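TENA/THI-4 protein, Domain of Unknown Function with a Heme Oxygenase-like Fold (Shewanella denitrificans OS217, PDB 3DDE) is of unknown function but adopts the all-helical heme oxygenase-like fold and may act as an oxidoreductase. Local coordinates at residues 111-116 with 210-215; 47-52 with 86-91; 5-10 with 185-190. All coordinates share one frame; numbering follows the deposited sequence.

In the fold
The three contacts tie together an all-helical chain of the heme oxygenase-like fold. Along the chain interaction 3 (5-10 with 185-190) opens first; interaction 2 (47-52 with 86-91) lies wholly within its span, joining helices 38-52 and 88-97. Interaction 1 (111-116 with 210-215) opens next and closes last, crossing interaction 3 and pairing helix 112-126 with helix 193-223. The centres of 1 and 2 lie about 14 Å apart and they touch, since helix 38-52 packs on both helices of interaction 1. Interaction 3, at the end of helix 166-189, is centred about 28 Å from either. It thus lies toward one end of the chain, 1 and 2 nearer its centre, with 1 also at the second subunit.

Interaction 1 of 3, residues 111-116 with 210-215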
loop_
_atom_site.group_PDB
_atom_site.type_symbol
_atom_site.label_atom_id
_atom_site.label_comp_id
_atom_site.label_asym_id
_atom_site.label_seq_id
_atom_site.Cartn_x
_atom_site.Cartn_y
_atom_site.Cartn_z
ATOM N N LEU A 111 -15.474 14.010 11.176
ATOM C CA LEU A 111 -14.886 15.099 11.947
ATOM C C LEU A 111 -13.361 14.827 12.064
ATOM O O LEU A 111 -12.909 13.678 11.925
ATOM C CB LEU A 111 -15.577 15.263 13.322
ATOM C CG LEU A 111 -17.051 15.755 13.343
ATOM C CD1 LEU A 111 -17.656 15.755 14.757
ATOM C CD2 LEU A 111 -17.169 17.125 12.720
ATOM N N PRO A 112 -12.555 15.878 12.318
ATOM C CA PRO A 112 -11.092 15.667 12.373
ATOM C C PRO A 112 -10.617 14.589 13.349
ATOM O O PRO A 112 -9.705 13.826 13.022
ATOM C CB PRO A 112 -10.559 17.036 12.753
ATOM C CG PRO A 112 -11.649 17.988 12.270
ATOM C CD PRO A 112 -12.905 17.282 12.567
ATOM N N ALA A 113 -11.234 14.499 14.518
ATOM C CA ALA A 113 -10.840 13.488 15.497
ATOM C C ALA A 113 -11.099 12.071 14.964
ATOM O O ALA A 113 -10.344 11.152 15.239
ATOM C CB ALA A 113 -11.582 13.726 16.851
ATOM N N THR A 114 -12.169 11.911 14.193
ATOM C CA THR A 114 -12.558 10.615 13.639
ATOM C C THR A 114 -11.605 10.236 12.500
ATOM O O THR A 114 -11.166 9.093 12.402
ATOM C CB THR A 114 -14.025 10.666 13.140
ATOM O OG1 THR A 114 -14.843 11.227 14.173
ATOM C CG2 THR A 114 -14.543 9.281 12.748
ATOM N N GLU A 115 -11.322 11.198 11.632
ATOM C CA GLU A 115 -10.359 11.010 10.559
ATOM C C GLU A 115 -8.998 10.602 11.161
ATOM O O GLU A 115 -8.300 9.742 10.600
ATOM C CB GLU A 115 -10.189 12.316 9.770
ATOM C CG GLU A 115 -9.599 12.139 8.371
ATOM C CD GLU A 115 -10.575 11.432 7.458
ATOM O OE1 GLU A 115 -11.721 11.902 7.287
ATOM O OE2 GLU A 115 -10.215 10.395 6.919
ATOM N N THR A 116 -8.644 11.223 12.297
ATOM C CA THR A 116 -7.396 10.929 13.011
ATOM C C THR A 116 -7.371 9.494 13.557
ATOM O O THR A 116 -6.331 8.844 13.515
ATOM C CB THR A 116 -7.124 11.960 14.159
ATOM O OG1 THR A 116 -7.143 13.285 13.630
ATOM C CG2 THR A 116 -5.763 11.706 14.874
ATOM N N THR A 210 -10.257 7.682 20.394
ATOM C CA THR A 210 -11.698 7.507 20.371
ATOM C C THR A 210 -12.350 8.530 21.324
ATOM O O THR A 210 -13.381 9.084 21.010
ATOM C CB THR A 210 -12.116 6.062 20.746
ATOM O OG1 THR A 210 -11.439 5.128 19.894
ATOM C CG2 THR A 210 -13.627 5.864 20.591
ATOM N N ALA A 211 -11.714 8.808 22.457
ATOM C CA ALA A 211 -12.232 9.804 23.405
ATOM C C ALA A 211 -12.255 11.204 22.793
ATOM O O ALA A 211 -13.154 11.970 23.084
ATOM C CB ALA A 211 -11.428 9.796 24.703
ATOM N N ARG A 212 -11.277 11.534 21.944
ATOM C CA ARG A 212 -11.241 12.836 21.277
ATOM C C ARG A 212 -12.438 13.021 20.337
ATOM O O ARG A 212 -12.792 14.148 20.025
ATOM C CB ARG A 212 -9.952 13.042 20.481
ATOM C CG ARG A 212 -8.639 12.986 21.313
ATOM C CD ARG A 212 -7.608 13.959 20.726
ATOM N NE ARG A 212 -7.584 13.715 19.324
ATOM C CZ ARG A 212 -7.428 14.588 18.340
ATOM N NH1 ARG A 212 -7.243 15.870 18.545
ATOM N NH2 ARG A 212 -7.492 14.115 17.101
ATOM N N ILE A 213 -13.027 11.921 19.863
ATOM C CA ILE A 213 -14.209 11.986 19.008
ATOM C C ILE A 213 -15.383 12.589 19.796
ATOM O O ILE A 213 -16.118 13.426 19.279
ATOM C CB ILE A 213 -14.571 10.590 18.424
ATOM C CG1 ILE A 213 -13.456 10.094 17.481
ATOM C CG2 ILE A 213 -15.892 10.634 17.686
ATOM C CD1 ILE A 213 -13.736 8.721 16.820
ATOM N N LEU A 214 -15.531 12.182 21.057
ATOM C CA LEU A 214 -16.549 12.730 21.963
ATOM C C LEU A 214 -16.425 14.263 22.119
ATOM O O LEU A 214 -17.432 14.978 22.199
ATOM C CB LEU A 214 -16.423 12.076 23.336
ATOM C CG LEU A 214 -16.759 10.591 23.468
ATOM C CD1 LEU A 214 -16.387 10.055 24.864
ATOM C CD2 LEU A 214 -18.230 10.393 23.189
ATOM N N ASP A 215 -15.184 14.751 22.156
ATOM C CA ASP A 215 -14.876 16.183 22.246
ATOM C C ASP A 215 -15.278 16.920 20.966
ATOM O O ASP A 215 -15.831 18.014 21.020
ATOM C CB ASP A 215 -13.377 16.403 22.505
ATOM C CG ASP A 215 -12.887 15.728 23.776
ATOM O OD1 ASP A 215 -13.704 15.533 24.712
ATOM O OD2 ASP A 215 -11.671 15.404 23.836
HETATM O O HOH W 1 -8.868 11.173 17.571
#
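Arg212 sets its CG beside the backbone N and then bends twice, at chi2 (-146°) and chi3 (-48°), so that the guanidinium swings back toward helix 112-126. Ile213, with CG1 anti to its carbonyl carbon, carries its CG1-CD1 arm toward Thr114, and Thr114 and Thr116 each place OG1 beside their own backbone N. The two helices form a nearly antiparallel pair (167°) of the heme oxygenase-like bundle, axes 8.2 Å apart, with one side at the interface with the second subunit. Such closeness is consistent with the small Ala113, whose CB rests 3.4 Å from Arg212 O. It also meets Ile213 CG1 at 4.1 Å. Ile213 crosses Thr114 at about a right angle, its CG2 lying 3.7 Å from Thr114 OG1. That hydroxyl is hydrogen-bonded to Glu47 OE1 of helix 38-52; the same OE1 also accepts from Leu111 N. Thr116 stands at the edge of the guanidinium, with OG1 3.6 Å from Arg212 NH2. The hydroxyl gives its hydrogen to Pro112 O at 2.7 Å, from above the carbonyl plane, so this oxygen serves both OG1 and N of Thr116. Water 1 bridges the helices, donating to Ala113 O at 2.8 Å and accepting from Arg212 NH2 at 3.3 Å. Thr116 OG1 is also hydrogen-bonded to Asn205 of the second subunit, whose Thr116 and Arg212 pack on their counterparts here. An alanine in place of Thr116 would probably cost both the second bond to Pro112 O and the link to that Asn205, leaving the guanidinium edge less well packed. The contact therefore combines close apolar packing with a water-mediated polar side, Arg212 reaching Ala113 O through solvent.

Interaction 2 of 3, residues 47-52 with 86-91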
loop_
_atom_site.group_PDB
_atom_site.type_symbol
_atom_site.label_atom_id
_atom_site.label_comp_id
_atom_site.label_asym_id
_atom_site.label_seq_id
_atom_site.Cartn_x
_atom_site.Cartn_y
_atom_site.Cartn_z
ATOM N N GLU A 47 -20.375 9.772 13.506
ATOM C CA GLU A 47 -18.927 9.554 13.605
ATOM C C GLU A 47 -18.595 8.086 13.839
ATOM O O GLU A 47 -17.555 7.591 13.381
ATOM C CB GLU A 47 -18.270 10.413 14.690
ATOM C CG GLU A 47 -18.386 11.898 14.428
ATOM C CD GLU A 47 -18.019 12.252 13.008
ATOM O OE1 GLU A 47 -16.838 12.064 12.643
ATOM O OE2 GLU A 47 -18.922 12.707 12.260
ATOM N N THR A 48 -19.462 7.395 14.564
ATOM C CA THR A 48 -19.279 5.969 14.791
ATOM C C THR A 48 -19.346 5.252 13.456
ATOM O O THR A 48 -18.550 4.349 13.189
ATOM C CB THR A 48 -20.314 5.413 15.771
ATOM O OG1 THR A 48 -20.143 6.082 17.029
ATOM C CG2 THR A 48 -20.132 3.916 15.980
ATOM N N TYR A 49 -20.286 5.691 12.621
ATOM C CA TYR A 49 -20.468 5.149 11.280
ATOM C C TYR A 49 -19.205 5.319 10.460
ATOM O O TYR A 49 -18.781 4.373 9.790
ATOM C CB TYR A 49 -21.653 5.818 10.564
ATOM C CG TYR A 49 -21.579 5.687 9.060
ATOM C CD1 TYR A 49 -22.091 4.571 8.398
ATOM C CD2 TYR A 49 -20.983 6.689 8.299
ATOM C CE1 TYR A 49 -21.995 4.465 7.013
ATOM C CE2 TYR A 49 -20.880 6.596 6.925
ATOM C CZ TYR A 49 -21.377 5.492 6.286
ATOM O OH TYR A 49 -21.242 5.443 4.911
ATOM N N HIS A 50 -18.622 6.524 10.518
ATOM C CA HIS A 50 -17.404 6.844 9.773
ATOM C C HIS A 50 -16.211 5.961 10.087
ATOM O O HIS A 50 -15.575 5.474 9.178
ATOM C CB HIS A 50 -17.015 8.313 9.944
ATOM C CG HIS A 50 -17.907 9.254 9.207
ATOM N ND1 HIS A 50 -18.218 9.086 7.877
ATOM C CD2 HIS A 50 -18.502 10.407 9.590
ATOM C CE1 HIS A 50 -18.985 10.082 7.478
ATOM N NE2 HIS A 50 -19.183 10.893 8.501
ATOM N N TYR A 51 -15.884 5.760 11.354
ATOM C CA TYR A 51 -14.736 4.921 11.674
ATOM C C TYR A 51 -15.044 3.414 11.599
ATOM O O TYR A 51 -14.195 2.621 11.214
ATOM C CB TYR A 51 -14.111 5.322 13.008
ATOM C CG TYR A 51 -14.760 4.820 14.293
ATOM C CD1 TYR A 51 -14.531 3.520 14.744
ATOM C CD2 TYR A 51 -15.478 5.678 15.110
ATOM C CE1 TYR A 51 -15.059 3.061 15.914
ATOM C CE2 TYR A 51 -16.020 5.235 16.315
ATOM C CZ TYR A 51 -15.809 3.918 16.713
ATOM O OH TYR A 51 -16.355 3.448 17.896
ATOM N N THR A 52 -16.271 3.025 11.933
ATOM C CA THR A 52 -16.667 1.618 11.898
ATOM C C THR A 52 -16.575 1.068 10.476
ATOM O O THR A 52 -16.288 -0.103 10.274
ATOM C CB THR A 52 -18.098 1.430 12.513
ATOM O OG1 THR A 52 -18.009 1.704 13.912
ATOM C CG2 THR A 52 -18.611 0.021 12.341
ATOM N N GLY A 86 -19.723 -4.504 6.910
ATOM C CA GLY A 86 -21.056 -3.918 6.910
ATOM C C GLY A 86 -21.605 -3.447 8.256
ATOM O O GLY A 86 -22.655 -2.792 8.296
ATOM N N HIS A 87 -20.898 -3.746 9.346
ATOM C CA HIS A 87 -21.319 -3.366 10.698
ATOM C C HIS A 87 -21.727 -1.887 10.785
ATOM O O HIS A 87 -22.596 -1.529 11.585
ATOM C CB HIS A 87 -20.199 -3.704 11.697
ATOM C CG HIS A 87 -20.572 -3.515 13.136
ATOM N ND1 HIS A 87 -21.621 -4.182 13.730
ATOM C CD2 HIS A 87 -19.987 -2.788 14.117
ATOM C CE1 HIS A 87 -21.695 -3.837 15.004
ATOM N NE2 HIS A 87 -20.711 -2.998 15.265
ATOM N N GLU A 88 -21.105 -1.034 9.964
ATOM C CA GLU A 88 -21.451 0.395 9.949
ATOM C C GLU A 88 -22.915 0.625 9.521
ATOM O O GLU A 88 -23.535 1.624 9.883
ATOM C CB GLU A 88 -20.490 1.226 9.060
ATOM C CG GLU A 88 -20.654 1.161 7.511
ATOM C CD GLU A 88 -20.120 -0.115 6.875
ATOM O OE1 GLU A 88 -19.532 -0.941 7.606
ATOM O OE2 GLU A 88 -20.295 -0.291 5.637
ATOM N N LEU A 89 -23.476 -0.297 8.754
ATOM C CA LEU A 89 -24.865 -0.150 8.318
ATOM C C LEU A 89 -25.823 -0.128 9.503
ATOM O O LEU A 89 -26.845 0.538 9.440
ATOM C CB LEU A 89 -25.245 -1.224 7.291
ATOM C CG LEU A 89 -24.480 -1.084 5.971
ATOM C CD1 LEU A 89 -24.823 -2.207 5.015
ATOM C CD2 LEU A 89 -24.774 0.265 5.334
HETATM N N MSE A 90 -25.464 -0.814 10.588
HETATM C CA MSE A 90 -26.276 -0.828 11.813
HETATM C C MSE A 90 -26.340 0.561 12.446
HETATM O O MSE A 90 -27.357 0.938 13.012
HETATM C CB MSE A 90 -25.733 -1.834 12.834
HETATM C CG MSE A 90 -25.632 -3.268 12.320
HETATM SE SE MSE A 90 -25.183 -4.530 13.739
HETATM C CE MSE A 90 -26.954 -4.685 14.593
ATOM N N ALA A 91 -25.248 1.321 12.362
ATOM C CA ALA A 91 -25.220 2.683 12.913
ATOM C C ALA A 91 -26.078 3.595 12.028
ATOM O O ALA A 91 -26.808 4.452 12.524
ATOM C CB ALA A 91 -23.810 3.194 12.976
#
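Helix-to-helix packing within the heme oxygenase-like bundle brings the end of helix 38-52 against the beginning of helix 88-97. The backbones come nearest at Tyr49 and Glu88, whose CA atoms are 5.0 Å apart. Tyr49 has CG anti to its backbone N (chi1 159°), and its ring reaches past Glu88. Glu88 O lies at the ring edge, in its plane, 3.6 Å from Tyr49 CD1, while Tyr49 CE1 meets Glu88 CG at 3.6 Å. Glu88 places CG in the crowded position between backbone N and carbonyl carbon (chi1 77°) and bends again at chi2, which lays its aliphatic part obliquely along the ring. Its carboxylate plane is turned 57° from the ring plane, and Glu88 CB lies 3.7 Å from Tyr49 O. One turn farther along helix 88-97, Ala91 CB touches Tyr49 CB at 4.2 Å. At the other end of the contact Thr52 presents its methyl: CG2 points anti to the backbone N and sits 3.6 Å from His87 CD2, crossing the imidazole obliquely. The same Thr52 CG2 lies 3.6 Å from Glu88 N. Thr52 OG1 turns back into its own helix and donates to Thr48 O at 2.8 Å, from above the carbonyl plane; Thr52 N bonds to the same oxygen. Phe167 of helix 166-189 packs on Thr52, and its ring meets that of His87, while Val105 and Leu106 of helix 102-106 touch the Tyr49 side chain. The Glu88 side chain also touches Lys53. Carbon-to-carbon packing thus dominates, and Thr52 divides its roles: methyl outward to the partner, hydroxyl satisfied at home.

Interaction 3 of 3, residues 5-10 with 185-190; sequences IDLTKL and MLHEVC
Purely apolar packing joins Ile5 and Leu7 to Leu186 and Cys190, setting the start of helix 7-24 on the C-terminal end of helix 166-189 in the heme oxygenase-like bundle. Ile5, with CG1 anti to its backbone N, sends CD1 toward both Cys190 SG at 4.1 Å and Leu186 CD2 at 4.3 Å. Leu7 adds its CD2, 3.9 Å from Leu186 CD1, the two leucines crossing obliquely. Val196 and Val199 of helix 193-223 pack on Ile5 and Leu186 respectively.

Around the His187 imidazole the contacts are closer. Ile5 CG2 lies 3.2 Å from His187 ND1, the two side chains crossing at about a right angle. Leu7, two residues after Ile5, meets the imidazole tip to tip, its CD1 3.4 Å from His187 NE2. Ile5 O faces the ring edge in plane, 3.6 Å from His187 CE1.

Polar bonds lie within or beside the segments. His187 ND1 is hydrogen-bonded to Ser3 OG. Asp6 takes the N-cap position of helix 7-24, and its OD1 accepts from Thr8 OG1 at 2.8 Å. Ile5 CG2 and Leu7 CD1 meet the imidazole from the same side of its plane; together with the bond to Ser3 OG they would probably restrict the ring's rotation.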
loop_
_atom_site.group_PDB
_atom_site.type_symbol
_atom_site.label_atom_id
_atom_site.label_comp_id
_atom_site.label_asym_id
_atom_site.label_seq_id
_atom_site.Cartn_x
_atom_site.Cartn_y
_atom_site.Cartn_z
ATOM N N ILE A 5 1.285 -12.847 28.506
ATOM C CA ILE A 5 0.464 -11.662 28.716
ATOM C C ILE A 5 -0.440 -11.865 29.931
ATOM O O ILE A 5 -0.946 -12.967 30.178
ATOM C CB ILE A 5 -0.322 -11.248 27.429
ATOM C CG1 ILE A 5 -0.838 -9.806 27.566
ATOM C CG2 ILE A 5 -1.440 -12.234 27.102
ATOM C CD1 ILE A 5 -1.399 -9.227 26.286
ATOM N N ASP A 6 -0.576 -10.802 30.719
ATOM C CA ASP A 6 -1.408 -10.798 31.915
ATOM C C ASP A 6 -2.575 -9.877 31.605
ATOM O O ASP A 6 -2.441 -8.652 31.663
ATOM C CB ASP A 6 -0.616 -10.280 33.115
ATOM C CG ASP A 6 -1.458 -10.167 34.370
ATOM O OD1 ASP A 6 -2.387 -10.985 34.549
ATOM O OD2 ASP A 6 -1.174 -9.264 35.187
ATOM N N LEU A 7 -3.714 -10.478 31.279
ATOM C CA LEU A 7 -4.903 -9.721 30.905
ATOM C C LEU A 7 -5.548 -8.950 32.062
ATOM O O LEU A 7 -6.308 -8.011 31.827
ATOM C CB LEU A 7 -5.913 -10.632 30.197
ATOM C CG LEU A 7 -5.405 -11.209 28.865
ATOM C CD1 LEU A 7 -6.437 -12.143 28.253
ATOM C CD2 LEU A 7 -5.023 -10.111 27.851
ATOM N N THR A 8 -5.252 -9.325 33.300
ATOM C CA THR A 8 -5.775 -8.577 34.438
ATOM C C THR A 8 -5.090 -7.200 34.481
ATOM O O THR A 8 -5.708 -6.200 34.854
ATOM C CB THR A 8 -5.601 -9.335 35.778
ATOM O OG1 THR A 8 -4.211 -9.566 36.041
ATOM C CG2 THR A 8 -6.341 -10.673 35.738
ATOM N N LYS A 9 -3.821 -7.151 34.072
ATOM C CA LYS A 9 -3.080 -5.889 34.011
ATOM C C LYS A 9 -3.658 -4.983 32.922
ATOM O O LYS A 9 -3.805 -3.787 33.147
ATOM C CB LYS A 9 -1.588 -6.128 33.767
ATOM N N LEU A 10 -3.977 -5.540 31.749
ATOM C CA LEU A 10 -4.597 -4.744 30.671
ATOM C C LEU A 10 -5.983 -4.266 31.114
ATOM O O LEU A 10 -6.303 -3.092 30.958
ATOM C CB LEU A 10 -4.673 -5.499 29.340
ATOM C CG LEU A 10 -3.394 -5.589 28.495
ATOM C CD1 LEU A 10 -2.339 -6.442 29.182
ATOM C CD2 LEU A 10 -3.704 -6.146 27.110
HETATM N N MSE A 185 -6.566 -15.235 21.331
HETATM C CA MSE A 185 -5.587 -14.866 20.291
HETATM C C MSE A 185 -4.395 -14.105 20.888
HETATM O O MSE A 185 -3.250 -14.350 20.503
HETATM C CB MSE A 185 -6.258 -14.046 19.171
HETATM C CG MSE A 185 -5.442 -13.876 17.881
HETATM SE SE MSE A 185 -4.807 -15.556 17.085
HETATM C CE MSE A 185 -6.428 -16.578 17.209
ATOM N N LEU A 186 -4.669 -13.188 21.820
ATOM C CA LEU A 186 -3.610 -12.462 22.535
ATOM C C LEU A 186 -2.630 -13.423 23.229
ATOM O O LEU A 186 -1.413 -13.252 23.105
ATOM C CB LEU A 186 -4.198 -11.483 23.564
ATOM C CG LEU A 186 -4.776 -10.163 23.050
ATOM C CD1 LEU A 186 -5.668 -9.512 24.084
ATOM C CD2 LEU A 186 -3.656 -9.217 22.628
ATOM N N HIS A 187 -3.156 -14.426 23.946
ATOM C CA HIS A 187 -2.308 -15.422 24.622
ATOM C C HIS A 187 -1.492 -16.247 23.609
ATOM O O HIS A 187 -0.369 -16.653 23.890
ATOM C CB HIS A 187 -3.136 -16.381 25.488
ATOM C CG HIS A 187 -3.727 -15.762 26.723
ATOM N ND1 HIS A 187 -2.999 -14.970 27.586
ATOM C CD2 HIS A 187 -4.944 -15.919 27.299
ATOM C CE1 HIS A 187 -3.760 -14.614 28.606
ATOM N NE2 HIS A 187 -4.946 -15.178 28.458
ATOM N N GLU A 188 -2.062 -16.481 22.428
ATOM C CA GLU A 188 -1.406 -17.269 21.370
ATOM C C GLU A 188 -0.278 -16.529 20.643
ATOM O O GLU A 188 0.781 -17.105 20.393
ATOM C CB GLU A 188 -2.463 -17.765 20.360
ATOM C CG GLU A 188 -1.955 -18.225 18.971
ATOM C CD GLU A 188 -1.045 -19.451 18.995
ATOM O OE1 GLU A 188 -0.993 -20.174 20.025
ATOM O OE2 GLU A 188 -0.398 -19.699 17.945
ATOM N N VAL A 189 -0.499 -15.264 20.307
ATOM C CA VAL A 189 0.485 -14.506 19.516
ATOM C C VAL A 189 1.529 -13.705 20.318
ATOM O O VAL A 189 2.550 -13.322 19.755
ATOM C CB VAL A 189 -0.209 -13.587 18.466
ATOM C CG1 VAL A 189 -1.079 -14.423 17.538
ATOM C CG2 VAL A 189 -1.032 -12.487 19.142
ATOM N N CYS A 190 1.290 -13.447 21.601
ATOM C CA CYS A 190 2.266 -12.715 22.419
ATOM C C CYS A 190 3.342 -13.653 22.989
ATOM O O CYS A 190 3.103 -14.396 23.944
ATOM C CB CYS A 190 1.577 -11.960 23.551
ATOM S SG CYS A 190 0.560 -10.582 22.999
#